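Local coordinates for protein transcriptional regulator, TetR family (Vibrio parahaemolyticus, PDB 3HE0) that probably binds DNA through an N-terminal helix-turn-helix domain and regulates transcription, as in other TetR-family regulators, at residues R128-N139 with D151-F160. Numbering follows the deposited sequence.
Sequences RKMFAQVDRLFN and DNEVLSGLSF. With SO4 (sulfate ion), chain F.
Helices 132-139 and 152-158 cross at 98°, their axes 10.2 Å apart at closest approach; Phe138 and Asn152 have the nearest CA atoms, 6.2 Å apart. Each of these two side chains is a knob in a hole of the other segment: Phe138 sits among Asn152, Leu155, Ser156 and Phe160, and Asn152 among Arg128, Asp135, Phe138 and Asn139. A chi1 of -68° sets CG of Asn152 anti to its carbonyl carbon and lays the amide against helix 132-139, where both N-H bonds of ND2 are spent. Asn152 ND2 donates to Asp135 OD1 (2.9 Å), nearly straight and close to the amide plane, meeting the oxygen on its anti side, and also to Asn139 OD1 (3.0 Å), arriving well above the plane of that carbonyl. Lys142 donates to Asn152 OD1, so the amide's orientation is fixed at both ends. The Phe138 ring takes Leu155 CB over one face, a CH-pi contact 3.9 Å from the centroid, while Phe138 CZ lies 3.6 Å from Phe160 CE2 in an oblique aromatic pair. Val134 CG1 and Leu137 CD2 extend this apolar patch along Phe160, and Ile193 of helix 179-193 packs on Phe138 and Leu155. Both helices belong to the all-helical C-terminal domain, which in TetR regulators generally serves ligand binding and dimerisation. On the polar side Arg128 bends at chi2 (-91°) to join Asp135 and Glu153 in a salt-bridge network. Glu153 OE2 lies over the guanidinium face, a long charge-only pair 3.7 Å from Arg128 NH1, while its OE1 bridges to Lys169 of the second subunit. A sulfate, probably from the crystallisation liquor, lies between the helices, its O3 weakly bonded by Arg128 NE and its O2 3.1 Å from Glu153 OE2.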
# COMPACT_ATOMS: atom_id res chain seq x y z
N ARG A 128 6.14 -15.05 5.52
CA ARG A 128 6.23 -14.65 6.93
C ARG A 128 7.53 -15.17 7.54
O ARG A 128 8.30 -14.41 8.12
CB ARG A 128 5.02 -15.12 7.72
CG ARG A 128 4.57 -14.14 8.78
CD ARG A 128 5.24 -14.39 10.11
NE ARG A 128 4.92 -13.38 11.13
CZ ARG A 128 3.82 -13.37 11.89
NH1 ARG A 128 3.66 -12.42 12.80
NH2 ARG A 128 2.87 -14.30 11.76
N LYS A 129 7.79 -16.46 7.37
CA LYS A 129 9.05 -17.06 7.82
C LYS A 129 10.32 -16.24 7.51
O LYS A 129 11.29 -16.29 8.27
CB LYS A 129 9.19 -18.47 7.23
CG LYS A 129 8.15 -19.44 7.77
CD LYS A 129 8.31 -20.85 7.22
CE LYS A 129 7.23 -21.77 7.79
NZ LYS A 129 7.59 -23.21 7.73
N MSE A 130 10.31 -15.48 6.42
CA MSE A 130 11.47 -14.68 6.02
C MSE A 130 11.77 -13.46 6.91
O MSE A 130 12.86 -12.91 6.83
CB MSE A 130 11.29 -14.21 4.58
CG MSE A 130 11.05 -15.32 3.58
SE MSE A 130 10.52 -14.68 1.81
CE MSE A 130 10.11 -16.41 0.96
N PHE A 131 10.84 -13.03 7.74
CA PHE A 131 11.02 -11.82 8.57
C PHE A 131 11.33 -12.17 10.03
O PHE A 131 10.77 -11.59 10.95
CB PHE A 131 9.78 -10.91 8.46
CG PHE A 131 9.62 -10.32 7.10
CD1 PHE A 131 10.26 -9.14 6.76
CD2 PHE A 131 8.88 -10.97 6.13
CE1 PHE A 131 10.16 -8.60 5.47
CE2 PHE A 131 8.78 -10.44 4.82
CZ PHE A 131 9.42 -9.25 4.51
N ALA A 132 12.25 -13.12 10.23
CA ALA A 132 12.52 -13.66 11.56
C ALA A 132 13.02 -12.61 12.54
O ALA A 132 12.65 -12.63 13.72
CB ALA A 132 13.51 -14.88 11.47
N GLN A 133 13.86 -11.68 12.08
CA GLN A 133 14.32 -10.60 12.95
C GLN A 133 13.22 -9.58 13.28
O GLN A 133 13.27 -8.97 14.34
CB GLN A 133 15.58 -9.92 12.40
CG GLN A 133 16.86 -10.77 12.54
CD GLN A 133 18.11 -9.96 12.24
OE1 GLN A 133 18.24 -9.38 11.16
NE2 GLN A 133 19.02 -9.90 13.20
N VAL A 134 12.20 -9.43 12.44
CA VAL A 134 11.09 -8.49 12.80
C VAL A 134 10.30 -9.11 13.95
O VAL A 134 9.94 -8.45 14.94
CB VAL A 134 10.16 -8.20 11.60
CG1 VAL A 134 8.99 -7.29 12.02
CG2 VAL A 134 10.95 -7.57 10.47
N ASP A 135 10.05 -10.41 13.84
CA ASP A 135 9.35 -11.11 14.91
C ASP A 135 10.12 -11.10 16.19
O ASP A 135 9.52 -10.97 17.27
CB ASP A 135 9.04 -12.53 14.51
CG ASP A 135 7.87 -12.61 13.57
OD1 ASP A 135 6.79 -11.98 13.83
OD2 ASP A 135 8.05 -13.29 12.56
N ARG A 136 11.43 -11.23 16.10
CA ARG A 136 12.25 -11.29 17.31
C ARG A 136 12.23 -9.95 18.03
O ARG A 136 12.07 -9.92 19.27
CB ARG A 136 13.68 -11.72 17.00
CG ARG A 136 14.37 -12.35 18.20
CD ARG A 136 15.81 -12.67 17.86
NE ARG A 136 16.42 -13.69 18.71
CZ ARG A 136 16.18 -15.01 18.64
NH1 ARG A 136 16.81 -15.85 19.47
NH2 ARG A 136 15.29 -15.50 17.76
N LEU A 137 12.32 -8.86 17.27
CA LEU A 137 12.10 -7.51 17.81
C LEU A 137 10.77 -7.42 18.59
O LEU A 137 10.74 -7.04 19.76
CB LEU A 137 12.13 -6.46 16.69
CG LEU A 137 11.71 -5.05 17.10
CD1 LEU A 137 12.74 -4.35 17.99
CD2 LEU A 137 11.45 -4.19 15.91
N PHE A 138 9.68 -7.74 17.93
CA PHE A 138 8.35 -7.55 18.55
C PHE A 138 8.18 -8.53 19.75
O PHE A 138 7.67 -8.14 20.82
CB PHE A 138 7.23 -7.74 17.53
CG PHE A 138 7.11 -6.63 16.50
CD1 PHE A 138 7.18 -5.28 16.86
CD2 PHE A 138 6.90 -6.93 15.16
CE1 PHE A 138 7.07 -4.28 15.90
CE2 PHE A 138 6.77 -5.91 14.20
CZ PHE A 138 6.85 -4.60 14.57
N ASN A 139 8.63 -9.77 19.60
CA ASN A 139 8.55 -10.74 20.70
C ASN A 139 9.36 -10.29 21.88
O ASN A 139 8.88 -10.32 23.01
CB ASN A 139 8.99 -12.15 20.29
CG ASN A 139 8.03 -12.79 19.31
OD1 ASN A 139 6.84 -12.45 19.26
ND2 ASN A 139 8.54 -13.71 18.53
N ASP A 151 -0.75 -9.03 18.53
CA ASP A 151 -0.09 -9.91 17.57
C ASP A 151 0.95 -9.13 16.78
O ASP A 151 0.72 -7.93 16.47
CB ASP A 151 -1.11 -10.50 16.58
CG ASP A 151 -0.48 -11.53 15.61
OD1 ASP A 151 -0.50 -12.74 15.93
OD2 ASP A 151 0.05 -11.13 14.53
N ASN A 152 2.04 -9.80 16.41
CA ASN A 152 3.10 -9.18 15.62
C ASN A 152 2.60 -8.63 14.28
O ASN A 152 3.15 -7.66 13.78
CB ASN A 152 4.27 -10.17 15.38
CG ASN A 152 5.03 -10.51 16.66
OD1 ASN A 152 4.72 -10.03 17.73
ND2 ASN A 152 6.04 -11.36 16.53
N GLU A 153 1.56 -9.22 13.72
CA GLU A 153 0.94 -8.70 12.50
C GLU A 153 0.30 -7.33 12.71
O GLU A 153 0.34 -6.47 11.80
CB GLU A 153 -0.13 -9.67 11.96
CG GLU A 153 0.46 -10.89 11.23
CD GLU A 153 1.24 -10.51 9.96
OE1 GLU A 153 0.84 -9.53 9.28
OE2 GLU A 153 2.26 -11.19 9.64
N VAL A 154 -0.27 -7.12 13.90
CA VAL A 154 -0.89 -5.83 14.25
C VAL A 154 0.22 -4.81 14.55
O VAL A 154 0.22 -3.71 14.03
CB VAL A 154 -1.86 -6.00 15.42
CG1 VAL A 154 -2.44 -4.63 15.89
CG2 VAL A 154 -2.97 -6.97 15.05
N LEU A 155 1.20 -5.21 15.34
CA LEU A 155 2.32 -4.33 15.63
C LEU A 155 3.00 -3.89 14.31
O LEU A 155 3.31 -2.71 14.12
CB LEU A 155 3.32 -5.03 16.56
CG LEU A 155 2.80 -5.36 17.97
CD1 LEU A 155 3.88 -6.15 18.74
CD2 LEU A 155 2.36 -4.09 18.72
N SER A 156 3.16 -4.82 13.38
CA SER A 156 3.78 -4.48 12.10
C SER A 156 2.91 -3.49 11.32
O SER A 156 3.41 -2.49 10.81
CB SER A 156 4.07 -5.72 11.26
OG SER A 156 4.82 -5.37 10.07
N GLY A 157 1.60 -3.77 11.27
CA GLY A 157 0.66 -2.89 10.59
C GLY A 157 0.65 -1.47 11.15
O GLY A 157 0.43 -0.54 10.42
N LEU A 158 0.91 -1.32 12.45
CA LEU A 158 0.84 -0.02 13.11
C LEU A 158 2.11 0.82 12.97
O LEU A 158 2.07 2.03 13.20
CB LEU A 158 0.58 -0.22 14.60
CG LEU A 158 -0.82 -0.68 14.99
CD1 LEU A 158 -0.68 -1.34 16.37
CD2 LEU A 158 -1.87 0.46 14.90
N SER A 159 3.21 0.18 12.57
CA SER A 159 4.51 0.80 12.62
C SER A 159 5.21 0.70 11.23
O SER A 159 5.02 1.57 10.37
CB SER A 159 5.33 0.19 13.76
OG SER A 159 5.53 -1.20 13.58
N PHE A 160 5.94 -0.39 11.00
CA PHE A 160 6.61 -0.58 9.72
C PHE A 160 5.71 -0.43 8.51
O PHE A 160 6.02 0.36 7.62
CB PHE A 160 7.29 -1.95 9.69
CG PHE A 160 8.38 -2.12 10.71
CD1 PHE A 160 9.32 -1.10 10.94
CD2 PHE A 160 8.48 -3.27 11.47
CE1 PHE A 160 10.35 -1.26 11.88
CE2 PHE A 160 9.52 -3.42 12.42
CZ PHE A 160 10.44 -2.41 12.62
S SO4 F . 5.47 -9.75 10.82
O1 SO4 F . 5.81 -8.72 9.83
O2 SO4 F . 4.18 -9.48 11.45
O3 SO4 F . 5.41 -11.03 10.12
O4 SO4 F . 6.47 -9.81 11.88